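Local coordinates for protein glutamate racemase (Campylobacter jejuni, PDB 3UHF) that belongs to the Asp/Glu/hydantoin racemase family and binds D-glutamic acid in a pocket lined by both of its parallel-sheet regions, at residues A[130-144]-A[153-167]. Sequence-based numbering, arbitrary orientation. Where two conformers were deposited one is given.
Sequences DKNKEILVIATKATI and LLSQGYTNINALATG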
# COMPACT_ATOMS: atom_id res chain seq x y z
N ASP A 130 16.94 -14.91 5.93
CA ASP A 130 17.09 -16.36 5.93
C ASP A 130 16.05 -16.91 4.95
O ASP A 130 14.85 -16.89 5.25
CB ASP A 130 16.86 -16.91 7.34
CG ASP A 130 17.03 -18.42 7.42
OD1 ASP A 130 17.12 -19.07 6.36
OD2 ASP A 130 17.06 -18.94 8.55
N LYS A 131 16.51 -17.40 3.80
CA LYS A 131 15.61 -17.85 2.74
C LYS A 131 14.79 -19.09 3.12
O LYS A 131 13.87 -19.47 2.41
CB LYS A 131 16.37 -18.14 1.44
CG LYS A 131 17.35 -19.32 1.54
CD LYS A 131 17.66 -19.88 0.16
CE LYS A 131 18.44 -21.18 0.24
NZ LYS A 131 17.74 -22.24 1.03
N ASN A 132 15.13 -19.70 4.26
CA ASN A 132 14.43 -20.88 4.74
C ASN A 132 13.20 -20.55 5.58
O ASN A 132 12.38 -21.42 5.84
CB ASN A 132 15.39 -21.77 5.54
CG ASN A 132 16.50 -22.34 4.67
OD1 ASN A 132 16.23 -22.88 3.60
ND2 ASN A 132 17.74 -22.19 5.12
N LYS A 133 13.08 -19.30 6.01
CA LYS A 133 11.95 -18.89 6.85
C LYS A 133 10.63 -18.87 6.08
O LYS A 133 10.61 -18.71 4.87
CB LYS A 133 12.22 -17.53 7.50
CG LYS A 133 13.33 -17.55 8.54
CD LYS A 133 12.96 -18.44 9.72
CE LYS A 133 14.13 -18.64 10.66
NZ LYS A 133 14.62 -17.34 11.18
N GLU A 134 9.54 -19.04 6.82
CA GLU A 134 8.20 -19.13 6.26
C GLU A 134 7.58 -17.75 6.04
O GLU A 134 7.55 -16.92 6.95
CB GLU A 134 7.29 -19.90 7.22
CG GLU A 134 7.84 -21.24 7.67
CD GLU A 134 7.31 -22.39 6.84
OE1 GLU A 134 6.34 -22.17 6.08
OE2 GLU A 134 7.87 -23.50 6.95
N ILE A 135 7.06 -17.51 4.84
CA ILE A 135 6.36 -16.27 4.55
C ILE A 135 4.90 -16.54 4.17
O ILE A 135 4.62 -17.43 3.37
CB ILE A 135 7.01 -15.53 3.35
CG1 ILE A 135 8.48 -15.22 3.65
CG2 ILE A 135 6.25 -14.24 3.01
CD1 ILE A 135 9.21 -14.66 2.46
N LEU A 136 3.99 -15.77 4.75
CA LEU A 136 2.60 -15.77 4.31
C LEU A 136 2.31 -14.40 3.70
O LEU A 136 2.52 -13.37 4.35
CB LEU A 136 1.66 -16.05 5.48
CG LEU A 136 0.17 -15.85 5.15
CD1 LEU A 136 -0.22 -16.75 3.99
CD2 LEU A 136 -0.68 -16.13 6.39
N VAL A 137 1.89 -14.39 2.44
CA VAL A 137 1.48 -13.15 1.80
C VAL A 137 -0.04 -13.13 1.76
O VAL A 137 -0.64 -14.07 1.26
CB VAL A 137 1.98 -13.09 0.35
CG1 VAL A 137 1.56 -11.78 -0.29
CG2 VAL A 137 3.50 -13.25 0.31
N ILE A 138 -0.66 -12.10 2.33
CA ILE A 138 -2.12 -11.97 2.22
C ILE A 138 -2.45 -10.70 1.46
O ILE A 138 -1.80 -9.68 1.65
CB ILE A 138 -2.83 -12.02 3.60
CG1 ILE A 138 -2.29 -10.92 4.53
CG2 ILE A 138 -2.69 -13.42 4.20
CD1 ILE A 138 -3.12 -10.72 5.83
N ALA A 139 -3.47 -10.76 0.60
CA ALA A 139 -3.72 -9.66 -0.32
C ALA A 139 -5.07 -9.87 -0.98
O ALA A 139 -5.76 -10.83 -0.69
CB ALA A 139 -2.61 -9.60 -1.39
N THR A 140 -5.42 -8.97 -1.90
CA THR A 140 -6.64 -9.15 -2.69
C THR A 140 -6.46 -10.31 -3.66
O THR A 140 -5.35 -10.76 -3.88
CB THR A 140 -6.97 -7.90 -3.53
OG1 THR A 140 -5.92 -7.68 -4.49
CG2 THR A 140 -7.14 -6.66 -2.64
N LYS A 141 -7.57 -10.80 -4.23
CA LYS A 141 -7.49 -11.84 -5.25
C LYS A 141 -6.63 -11.42 -6.44
O LYS A 141 -5.83 -12.21 -6.94
CB LYS A 141 -8.90 -12.21 -5.75
CG LYS A 141 -9.67 -13.10 -4.80
CD LYS A 141 -10.93 -13.67 -5.46
CE LYS A 141 -11.69 -14.59 -4.50
NZ LYS A 141 -12.96 -15.11 -5.08
N ALA A 142 -6.81 -10.19 -6.90
CA ALA A 142 -6.06 -9.73 -8.07
C ALA A 142 -4.55 -9.70 -7.78
O ALA A 142 -3.73 -10.10 -8.62
CB ALA A 142 -6.55 -8.38 -8.54
N THR A 143 -4.18 -9.23 -6.60
CA THR A 143 -2.76 -9.17 -6.24
C THR A 143 -2.14 -10.56 -6.19
O THR A 143 -1.06 -10.79 -6.75
CB THR A 143 -2.55 -8.42 -4.91
OG1 THR A 143 -2.99 -7.07 -5.06
CG2 THR A 143 -1.04 -8.43 -4.48
N ILE A 144 -2.83 -11.50 -5.55
CA ILE A 144 -2.32 -12.86 -5.46
C ILE A 144 -2.20 -13.49 -6.84
O ILE A 144 -1.21 -14.14 -7.16
CB ILE A 144 -3.21 -13.75 -4.58
CG1 ILE A 144 -3.24 -13.22 -3.15
CG2 ILE A 144 -2.73 -15.22 -4.63
CD1 ILE A 144 -1.83 -13.11 -2.48
N LEU A 153 9.86 -13.13 -4.51
CA LEU A 153 10.39 -13.93 -3.41
C LEU A 153 11.13 -15.18 -3.92
O LEU A 153 12.23 -15.50 -3.46
CB LEU A 153 9.24 -14.32 -2.47
CG LEU A 153 8.77 -13.13 -1.64
CD1 LEU A 153 7.42 -13.42 -0.99
CD2 LEU A 153 9.81 -12.80 -0.59
N LEU A 154 10.53 -15.86 -4.89
CA LEU A 154 11.19 -17.02 -5.49
C LEU A 154 12.52 -16.66 -6.14
O LEU A 154 13.48 -17.43 -6.07
CB LEU A 154 10.27 -17.69 -6.52
CG LEU A 154 9.04 -18.41 -5.95
CD1 LEU A 154 8.17 -18.97 -7.08
CD2 LEU A 154 9.44 -19.51 -4.98
N SER A 155 12.58 -15.49 -6.77
CA SER A 155 13.81 -15.09 -7.46
C SER A 155 14.92 -14.80 -6.45
O SER A 155 16.09 -14.75 -6.81
CB SER A 155 13.58 -13.86 -8.33
OG SER A 155 13.47 -12.69 -7.54
N GLN A 156 14.54 -14.63 -5.19
CA GLN A 156 15.52 -14.40 -4.12
C GLN A 156 15.76 -15.67 -3.30
O GLN A 156 16.47 -15.65 -2.30
CB GLN A 156 15.09 -13.24 -3.23
CG GLN A 156 15.24 -11.87 -3.91
CD GLN A 156 16.69 -11.53 -4.22
OE1 GLN A 156 17.59 -11.73 -3.40
NE2 GLN A 156 16.92 -10.99 -5.41
N GLY A 157 15.15 -16.77 -3.73
CA GLY A 157 15.39 -18.06 -3.12
C GLY A 157 14.46 -18.36 -1.95
O GLY A 157 14.60 -19.39 -1.30
N TYR A 158 13.53 -17.45 -1.68
CA TYR A 158 12.56 -17.64 -0.61
C TYR A 158 11.41 -18.49 -1.14
O TYR A 158 10.45 -17.96 -1.69
CB TYR A 158 12.03 -16.29 -0.11
CG TYR A 158 13.00 -15.60 0.82
CD1 TYR A 158 14.17 -15.04 0.34
CD2 TYR A 158 12.75 -15.54 2.19
CE1 TYR A 158 15.07 -14.43 1.19
CE2 TYR A 158 13.64 -14.92 3.04
CZ TYR A 158 14.80 -14.37 2.54
OH TYR A 158 15.70 -13.76 3.37
N THR A 159 11.52 -19.80 -0.96
CA THR A 159 10.56 -20.73 -1.56
C THR A 159 9.54 -21.25 -0.55
O THR A 159 8.54 -21.87 -0.94
CB THR A 159 11.28 -21.93 -2.20
OG1 THR A 159 12.01 -22.64 -1.19
CG2 THR A 159 12.25 -21.46 -3.26
N ASN A 160 9.78 -20.97 0.72
CA ASN A 160 8.91 -21.39 1.80
C ASN A 160 7.77 -20.38 1.95
O ASN A 160 7.71 -19.64 2.93
CB ASN A 160 9.73 -21.45 3.09
CG ASN A 160 9.10 -22.32 4.14
OD1 ASN A 160 8.04 -22.89 3.95
ND2 ASN A 160 9.79 -22.45 5.27
N ILE A 161 6.88 -20.34 0.96
CA ILE A 161 5.90 -19.28 0.90
C ILE A 161 4.48 -19.77 0.65
O ILE A 161 4.25 -20.74 -0.07
CB ILE A 161 6.27 -18.23 -0.18
CG1 ILE A 161 6.33 -18.87 -1.56
CG2 ILE A 161 7.61 -17.56 0.14
CD1 ILE A 161 7.01 -18.00 -2.60
N ASN A 162 3.54 -19.11 1.30
CA ASN A 162 2.13 -19.27 1.02
C ASN A 162 1.64 -17.92 0.53
O ASN A 162 2.07 -16.88 1.04
CB ASN A 162 1.36 -19.67 2.28
CG ASN A 162 1.50 -21.14 2.62
OD1 ASN A 162 1.79 -21.96 1.75
ND2 ASN A 162 1.29 -21.48 3.88
N ALA A 163 0.76 -17.92 -0.46
CA ALA A 163 0.16 -16.69 -0.95
C ALA A 163 -1.35 -16.90 -0.92
O ALA A 163 -1.86 -17.79 -1.59
CB ALA A 163 0.63 -16.42 -2.37
N LEU A 164 -2.05 -16.13 -0.08
CA LEU A 164 -3.49 -16.33 0.13
C LEU A 164 -4.27 -15.04 -0.14
O LEU A 164 -3.89 -13.97 0.34
CB LEU A 164 -3.80 -16.80 1.55
CG LEU A 164 -3.56 -18.26 1.94
CD1 LEU A 164 -4.01 -18.49 3.37
CD2 LEU A 164 -4.29 -19.20 1.01
N ALA A 165 -5.35 -15.16 -0.89
CA ALA A 165 -6.28 -14.06 -1.07
C ALA A 165 -7.17 -14.04 0.17
O ALA A 165 -7.78 -15.04 0.50
CB ALA A 165 -7.12 -14.26 -2.32
N THR A 166 -7.23 -12.90 0.86
CA THR A 166 -8.08 -12.77 2.03
C THR A 166 -9.00 -11.59 1.75
O THR A 166 -8.94 -10.56 2.42
CB THR A 166 -7.27 -12.55 3.31
OG1 THR A 166 -6.46 -11.37 3.16
CG2 THR A 166 -6.34 -13.75 3.57
N GLY A 167 -9.86 -11.75 0.75
CA GLY A 167 -10.58 -10.64 0.16
C GLY A 167 -11.56 -9.89 1.05
O GLY A 167 -11.71 -8.67 0.92
O HOH W 1 11.16 -18.77 2.15
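Ile-135 and Ile-161 are paired in a parallel ladder that continues to Ala-139 and Ala-165, strand 161-165 lying at the outer end of a four-stranded sheet. The helices between the strands make this a beta-alpha-beta crossover. Asn-162 O receives Val-137 N, and Leu-164 N gives a nearly straight bond to Val-137 O (2.8 Å, 176°).

Ile-135 can be followed outward. Its CB rests on Ile-161 CG2 at 3.8 Å. CG1 lies anti to the carbonyl carbon (chi1 -59°) and the chain then runs extended, carrying CD1 to Leu-153 CD2 (3.6 Å), tip to tip, and to Tyr-158 CD2 (3.7 Å), where the two side chains cross at about a right angle. A branched, wholly apolar residue suits this buried place, which helix 117-128 also covers.

One face of the Tyr-158 ring receives Lys-131 CA, 3.4 Å above its plane and over the centre, in a CH-pi contact, while OH takes a weak bond from Asp-130 N. Gly-157 is the first residue to leave helical angles, in a Schellman motif; at its positive phi a CB would press on Gln-156 O, which calls for glycine.

Asn-160 knits the strand entrance together. With CG anti to the backbone N (chi1 -159°), ND2 donates to Asn-132 O at 2.8 Å, the acceptor lying in the amide plane; a weak bond to Glu-134 OE2 is doubtful, both side chains having two modelled conformers. Water 1 links Asn-160 N to the carbonyls of Lys-131 and Lys-133.

At the other end, Ile-144 packs CD1 on Ala-163 CB and CG1 on Ala-165 CB; methyl side chains suit a strand against which an isoleucine lies. Apolar packing and backbone bonds thus join the strands, while polar groups and water secure their entrance; Thr-140, N-capping the next helix, lines the D-glutamic acid pocket, its OG1 hydrogen-bonded to Thr-96.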